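Long-range contacts in magnetosome membrane protein MamB, putative Co/Zn/Cd cation transporter. Cation diffusion facilitator family (Desulfamplus magnetovallimortis, PDB 6QFJ), which probably transports divalent metal cations across the magnetosome membrane as a cation diffusion facilitator, of which this chain is the C-terminal domain: residues Y6-I10 and I63-R69; I20-I26 and E38-P44. Where two conformers were deposited one is given. Residues are numbered along the deposited sequence.

How the contacts relate
Both contacts lie in the C-terminal domain of this probable transporter, an alpha-beta-beta-alpha-beta chain in which two helices cover one face of a three-stranded sheet. Contact 1 joins helices 2-15 and 49-66; contact 2 pairs strands 22-31 and 34-43 and is nested, along the chain, inside the loop that contact 1 closes. They lie about 16 Å apart, centre to centre, yet share one core. Ile63 CD1 lies 3.5 Å and Ile10 CG2 4.1 Å from Ile39 CD1; Ile7 CG1 approaches Ile26 CG2 to 4.1 Å. The sheet thus packs directly against both helices in a compact two-layer domain of the zinc-transporter dimerisation family, although one chain is present in this assembly.

Contact 1 (Y6-I10 and I63-R69); sequences YIEAI and IKEIVDR
Residues 6-10 are one helical turn within helix 2-15, closed by Ile10 N to Tyr6 O at 2.9 Å. Opposite them, 63-66 is the last turn of helix 49-66, with Val67 N bonded to Ile63 O at 2.9 Å; Val67 then leaves helical geometry (phi/psi -91/120°) and the chain runs on as a loop. The CA atoms of Ile10 and Ile63 are 6.7 Å apart and those of Tyr6 and Val67 6.6 Å. Tyr6 (chi1 m) reaches across the helix end: its OH donates a 2.6 Å hydrogen bond to Asp68 OD1, which sits at the ring edge. Val67, chi1 t, lies over one ring face, its CG1 4.2 Å from the ring centroid in a CH-pi contact, while His2 stacks on the same ring. One turn along from Tyr6, Ile66 (mt) wedges its CD1 against Ala9 CB at 4.1 Å and Ile10 CG1 at 4.3 Å. Toward the sheet, Ile10 CD1 meets Ile63 CG1 at 3.8 Å; both residues are mt and both rest on Phe37 of strand 34-43. Apolar packing gives way to one polar bond at the helix terminus. This is the helix-helix layer of an alpha-beta sandwich with the alpha-beta-beta-alpha-beta order, related to the ferredoxin-like fold, of the cytoplasmic domains of cation diffusion facilitators.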
loop_
_atom_site.group_PDB
_atom_site.type_symbol
_atom_site.label_atom_id
_atom_site.label_comp_id
_atom_site.label_asym_id
_atom_site.label_seq_id
_atom_site.Cartn_x
_atom_site.Cartn_y
_atom_site.Cartn_z
ATOM N N TYR A 6 -8.048 -5.552 8.575
ATOM C CA TYR A 6 -7.798 -4.551 7.595
ATOM C C TYR A 6 -6.558 -4.854 6.730
ATOM O O TYR A 6 -6.602 -4.729 5.502
ATOM C CB TYR A 6 -7.594 -3.199 8.271
ATOM C CG TYR A 6 -8.854 -2.544 8.845
ATOM C CD1 TYR A 6 -10.019 -2.362 8.051
ATOM C CD2 TYR A 6 -8.854 -2.030 10.130
ATOM C CE1 TYR A 6 -11.129 -1.710 8.523
ATOM C CE2 TYR A 6 -9.963 -1.391 10.639
ATOM C CZ TYR A 6 -11.114 -1.231 9.842
ATOM O OH TYR A 6 -12.243 -0.616 10.368
ATOM N N ILE A 7 -5.456 -5.219 7.387
ATOM C CA ILE A 7 -4.222 -5.570 6.704
ATOM C C ILE A 7 -4.433 -6.700 5.666
ATOM O O ILE A 7 -3.963 -6.596 4.525
ATOM C CB ILE A 7 -3.119 -5.930 7.696
ATOM C CG1 ILE A 7 -2.625 -4.646 8.369
ATOM C CG2 ILE A 7 -1.950 -6.651 7.002
ATOM C CD1 ILE A 7 -1.577 -4.885 9.470
ATOM N N GLU A 8 -5.170 -7.724 6.060
ATOM C CA GLU A 8 -5.456 -8.832 5.195
ATOM C C GLU A 8 -6.268 -8.434 3.969
ATOM O O GLU A 8 -5.978 -8.881 2.862
ATOM C CB GLU A 8 -6.230 -9.883 5.959
ATOM C CG GLU A 8 -6.665 -11.012 5.078
ATOM C CD GLU A 8 -7.492 -12.123 5.742
ATOM O OE1 GLU A 8 -7.749 -13.120 5.047
ATOM O OE2 GLU A 8 -7.889 -12.023 6.920
ATOM N N ALA A 9 -7.278 -7.564 4.146
ATOM C CA ALA A 9 -8.053 -7.166 3.032
ATOM C C ALA A 9 -7.201 -6.242 2.107
ATOM O O ALA A 9 -7.284 -6.307 0.888
ATOM C CB ALA A 9 -9.338 -6.474 3.507
ATOM N N ILE A 10 -6.471 -5.322 2.707
ATOM C CA ILE A 10 -5.555 -4.460 1.953
ATOM C C ILE A 10 -4.565 -5.293 1.112
ATOM O O ILE A 10 -4.470 -5.114 -0.087
ATOM C CB ILE A 10 -4.815 -3.449 2.862
ATOM C CG1 ILE A 10 -5.773 -2.450 3.439
ATOM C CG2 ILE A 10 -3.764 -2.666 2.068
ATOM C CD1 ILE A 10 -5.201 -1.659 4.598
ATOM N N ILE A 63 -6.908 2.044 0.662
ATOM C CA ILE A 63 -6.983 2.070 2.114
ATOM C C ILE A 63 -8.165 2.844 2.626
ATOM O O ILE A 63 -8.922 2.354 3.503
ATOM C CB ILE A 63 -5.673 2.543 2.718
ATOM C CG1 ILE A 63 -4.659 1.479 2.439
ATOM C CG2 ILE A 63 -5.839 2.746 4.247
ATOM C CD1 ILE A 63 -3.284 1.873 2.799
ATOM N N LYS A 64 -8.370 4.050 2.095
ATOM C CA LYS A 64 -9.503 4.850 2.514
ATOM C C LYS A 64 -10.845 4.134 2.294
ATOM O O LYS A 64 -11.782 4.298 3.067
ATOM C CB LYS A 64 -9.544 6.148 1.705
ATOM C CG LYS A 64 -8.337 7.006 1.839
ATOM C CD LYS A 64 -8.079 7.320 3.267
ATOM C CE LYS A 64 -7.115 8.482 3.346
ATOM N NZ LYS A 64 -6.669 8.663 4.751
ATOM N N GLU A 65 -10.949 3.358 1.231
ATOM C CA GLU A 65 -12.154 2.638 1.012
ATOM C C GLU A 65 -12.325 1.492 1.986
ATOM O O GLU A 65 -13.426 1.236 2.466
ATOM C CB GLU A 65 -12.272 2.094 -0.420
ATOM C CG GLU A 65 -13.595 1.342 -0.637
ATOM C CD GLU A 65 -13.793 0.892 -2.097
ATOM O OE1 GLU A 65 -13.189 1.489 -2.999
ATOM O OE2 GLU A 65 -14.602 -0.049 -2.359
ATOM N N ILE A 66 -11.269 0.762 2.261
ATOM C CA ILE A 66 -11.392 -0.417 3.157
ATOM C C ILE A 66 -11.536 -0.083 4.621
ATOM O O ILE A 66 -12.307 -0.713 5.329
ATOM C CB ILE A 66 -10.193 -1.342 2.938
ATOM C CG1 ILE A 66 -10.295 -1.875 1.543
ATOM C CG2 ILE A 66 -10.154 -2.475 3.966
ATOM C CD1 ILE A 66 -9.444 -3.059 1.267
ATOM N N VAL A 67 -10.784 0.886 5.098
ATOM C CA VAL A 67 -10.800 1.280 6.499
ATOM C C VAL A 67 -11.829 2.380 6.741
ATOM O O VAL A 67 -11.702 3.487 6.217
ATOM C CB VAL A 67 -9.368 1.781 6.863
ATOM C CG1 VAL A 67 -9.276 2.122 8.300
ATOM C CG2 VAL A 67 -8.305 0.759 6.506
ATOM N N ASP A 68 -12.789 2.102 7.603
ATOM C CA ASP A 68 -13.884 3.018 7.877
ATOM C C ASP A 68 -13.386 4.258 8.650
ATOM O O ASP A 68 -13.745 5.411 8.351
ATOM C CB ASP A 68 -14.943 2.312 8.733
ATOM C CG ASP A 68 -15.066 0.800 8.422
ATOM O OD1 ASP A 68 -14.092 0.047 8.699
ATOM O OD2 ASP A 68 -16.128 0.369 7.911
ATOM N N ARG A 69 -12.527 4.007 9.617
ATOM C CA ARG A 69 -11.990 5.061 10.471
ATOM C C ARG A 69 -10.950 5.934 9.789
ATOM O O ARG A 69 -10.411 5.608 8.717
ATOM C CB ARG A 69 -11.301 4.430 11.679
ATOM C CG ARG A 69 -11.484 2.919 11.715
ATOM C CD ARG A 69 -11.129 2.289 13.076
ATOM N NE ARG A 69 -10.220 3.092 13.858
ATOM C CZ ARG A 69 -9.520 2.610 14.865
ATOM N NH1 ARG A 69 -8.694 3.420 15.510
ATOM N NH2 ARG A 69 -9.611 1.332 15.205
#

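Contact 2 (I20-I26 and E38-P44); sequences ISDVKDI and EIDLYVP
Strands 22-26 and 38-43 run antiparallel, 159° between directions and their axes 4.4 Å apart at closest approach, pairing Asp22 with Tyr42, Val23 with Leu41, Asp25 with Asp40 and Ile26 with Ile39. One classic bulge opens the ladder, Ser21 N (2.9 Å) and, weakly, Asp22 N (3.4 Å) sharing Tyr42 O; a second, between Val23 and Asp25, shifts its register by one, Lys24 N (2.8 Å) and Asp25 N (3.1 Å) sharing Asp40 O. There the helical phi/psi of Lys24 (-87/-42°) turns its CA-to-CB bond toward 38-44, setting Lys24 CB 4.2 Å from the Tyr42 ring centroid, an off-centre CH-pi contact; chi1 t carries Lys24 CD to 3.6 Å from Tyr42 OH. Tyr42, chi1 m, turns its ring edge to Asp22 CB. Asp40, also m, forms a salt bridge with Arg76. On the face of Val23, Leu41, Ile26 and Ile39, Leu41 (mt) sets CD2 4.3 Å from CG2 of Val23 (t), and Ile26 (mt) CG2 meets Ile39 CD1 at 3.9 Å, Ile39 having chi2 at -109°. Ile20 (mt), just before the strand, brings CD1 to 3.8 Å from Leu41 CD1. This face packs on Leu14 and Ala11 of helix 2-15 and Val59 and Ile63 of helix 49-66; strand 71-79 pairs with the far edge of 34-43.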
loop_
_atom_site.group_PDB
_atom_site.type_symbol
_atom_site.label_atom_id
_atom_site.label_comp_id
_atom_site.label_asym_id
_atom_site.label_seq_id
_atom_site.Cartn_x
_atom_site.Cartn_y
_atom_site.Cartn_z
ATOM N N ILE A 20 1.092 -2.882 -9.488
ATOM C CA ILE A 20 1.955 -3.227 -8.374
ATOM C C ILE A 20 2.521 -4.586 -8.638
ATOM O O ILE A 20 1.767 -5.537 -8.859
ATOM C CB ILE A 20 1.142 -3.227 -7.052
ATOM C CG1 ILE A 20 0.808 -1.771 -6.729
ATOM C CG2 ILE A 20 1.869 -3.871 -5.894
ATOM C CD1 ILE A 20 -0.298 -1.653 -5.701
ATOM N N SER A 21 3.858 -4.715 -8.609
ATOM C CA SER A 21 4.483 -6.055 -8.840
ATOM C C SER A 21 4.316 -6.964 -7.636
ATOM O O SER A 21 4.063 -8.127 -7.745
ATOM C CB SER A 21 5.990 -5.885 -9.166
ATOM O OG SER A 21 6.130 -4.856 -10.152
ATOM N N ASP A 22 4.435 -6.424 -6.458
ATOM C CA ASP A 22 4.331 -7.230 -5.209
ATOM C C ASP A 22 4.269 -6.286 -4.012
ATOM O O ASP A 22 4.653 -5.112 -4.111
ATOM C CB ASP A 22 5.615 -8.097 -5.015
ATOM C CG ASP A 22 5.491 -9.462 -5.646
ATOM O OD1 ASP A 22 4.472 -10.137 -5.466
ATOM O OD2 ASP A 22 6.416 -9.890 -6.372
ATOM N N VAL A 23 3.795 -6.809 -2.905
ATOM C CA VAL A 23 3.769 -6.113 -1.634
ATOM C C VAL A 23 5.072 -6.432 -0.945
ATOM O O VAL A 23 5.396 -7.593 -0.763
ATOM C CB VAL A 23 2.607 -6.583 -0.749
ATOM C CG1 VAL A 23 2.647 -5.868 0.604
ATOM C CG2 VAL A 23 1.330 -6.268 -1.452
ATOM N N LYS A 24 5.820 -5.413 -0.572
ATOM C CA LYS A 24 7.036 -5.626 0.184
ATOM C C LYS A 24 6.758 -5.678 1.682
ATOM O O LYS A 24 7.302 -6.507 2.382
ATOM C CB LYS A 24 8.010 -4.504 -0.079
ATOM C CG LYS A 24 9.319 -4.589 0.696
ATOM C CD LYS A 24 10.208 -3.629 -0.028
ATOM C CE LYS A 24 11.160 -2.846 0.825
ATOM N NZ LYS A 24 12.366 -3.512 0.897
ATOM N N ASP A 25 5.915 -4.791 2.165
ATOM C CA ASP A 25 5.560 -4.765 3.580
ATOM C C ASP A 25 4.385 -3.876 3.840
ATOM O O ASP A 25 4.171 -2.870 3.151
ATOM C CB ASP A 25 6.715 -4.255 4.404
ATOM C CG ASP A 25 6.681 -4.745 5.847
ATOM O OD1 ASP A 25 6.038 -5.782 6.198
ATOM O OD2 ASP A 25 7.311 -4.038 6.661
ATOM N N ILE A 26 3.582 -4.268 4.809
ATOM C CA ILE A 26 2.435 -3.460 5.290
ATOM C C ILE A 26 2.552 -3.356 6.786
ATOM O O ILE A 26 2.585 -4.368 7.488
ATOM C CB ILE A 26 1.099 -4.087 4.971
ATOM C CG1 ILE A 26 0.930 -4.243 3.460
ATOM C CG2 ILE A 26 -0.043 -3.201 5.500
ATOM C CD1 ILE A 26 -0.369 -4.868 3.002
ATOM N N GLU A 38 1.824 2.208 6.856
ATOM C CA GLU A 38 3.044 2.318 6.049
ATOM C C GLU A 38 3.047 1.179 5.102
ATOM O O GLU A 38 3.051 -0.008 5.521
ATOM C CB GLU A 38 4.299 2.284 6.924
ATOM C CG GLU A 38 4.412 3.552 7.776
ATOM C CD GLU A 38 5.471 3.482 8.849
ATOM O OE1 GLU A 38 5.715 2.411 9.412
ATOM O OE2 GLU A 38 6.033 4.528 9.145
ATOM N N ILE A 39 2.994 1.504 3.826
ATOM C CA ILE A 39 2.897 0.505 2.792
ATOM C C ILE A 39 4.120 0.597 1.872
ATOM O O ILE A 39 4.369 1.666 1.226
ATOM C CB ILE A 39 1.623 0.692 1.973
ATOM C CG1 ILE A 39 0.430 0.849 2.906
ATOM C CG2 ILE A 39 1.458 -0.456 0.983
ATOM C CD1 ILE A 39 -0.553 -0.264 2.992
ATOM N N ASP A 40 4.876 -0.508 1.804
ATOM C CA ASP A 40 5.998 -0.636 0.886
ATOM C C ASP A 40 5.661 -1.582 -0.239
ATOM O O ASP A 40 5.247 -2.710 0.012
ATOM C CB ASP A 40 7.247 -1.111 1.662
ATOM C CG ASP A 40 7.714 -0.091 2.681
ATOM O OD1 ASP A 40 7.233 1.090 2.643
ATOM O OD2 ASP A 40 8.486 -0.454 3.581
ATOM N N LEU A 41 5.871 -1.140 -1.472
ATOM C CA LEU A 41 5.562 -1.923 -2.678
ATOM C C LEU A 41 6.682 -2.017 -3.643
ATOM O O LEU A 41 7.498 -1.112 -3.745
ATOM C CB LEU A 41 4.437 -1.267 -3.444
ATOM C CG LEU A 41 3.195 -0.954 -2.579
ATOM C CD1 LEU A 41 2.252 -0.140 -3.342
ATOM C CD2 LEU A 41 2.554 -2.222 -2.120
ATOM N N TYR A 42 6.737 -3.149 -4.360
ATOM C CA TYR A 42 7.601 -3.321 -5.499
ATOM C C TYR A 42 6.860 -2.942 -6.709
ATOM O O TYR A 42 5.714 -3.296 -6.892
ATOM C CB TYR A 42 8.054 -4.834 -5.645
ATOM C CG TYR A 42 9.020 -5.291 -4.598
ATOM C CD1 TYR A 42 10.256 -4.715 -4.512
ATOM C CD2 TYR A 42 8.690 -6.237 -3.636
ATOM C CE1 TYR A 42 11.137 -5.080 -3.543
ATOM C CE2 TYR A 42 9.572 -6.641 -2.653
ATOM C CZ TYR A 42 10.802 -6.050 -2.628
ATOM O OH TYR A 42 11.730 -6.403 -1.693
ATOM N N VAL A 43 7.517 -2.214 -7.584
ATOM C CA VAL A 43 6.939 -1.815 -8.866
ATOM C C VAL A 43 8.014 -2.000 -9.934
ATOM O O VAL A 43 9.204 -2.161 -9.606
ATOM C CB VAL A 43 6.543 -0.355 -8.851
ATOM C CG1 VAL A 43 5.478 -0.138 -7.784
ATOM C CG2 VAL A 43 7.752 0.512 -8.532
ATOM N N PRO A 44 7.634 -1.876 -11.212
ATOM C CA PRO A 44 8.597 -2.134 -12.288
ATOM C C PRO A 44 9.665 -1.107 -12.193
ATOM O O PRO A 44 9.364 0.080 -11.925
ATOM C CB PRO A 44 7.770 -1.995 -13.572
ATOM C CG PRO A 44 6.383 -2.376 -13.151
ATOM C CD PRO A 44 6.255 -1.885 -11.683
#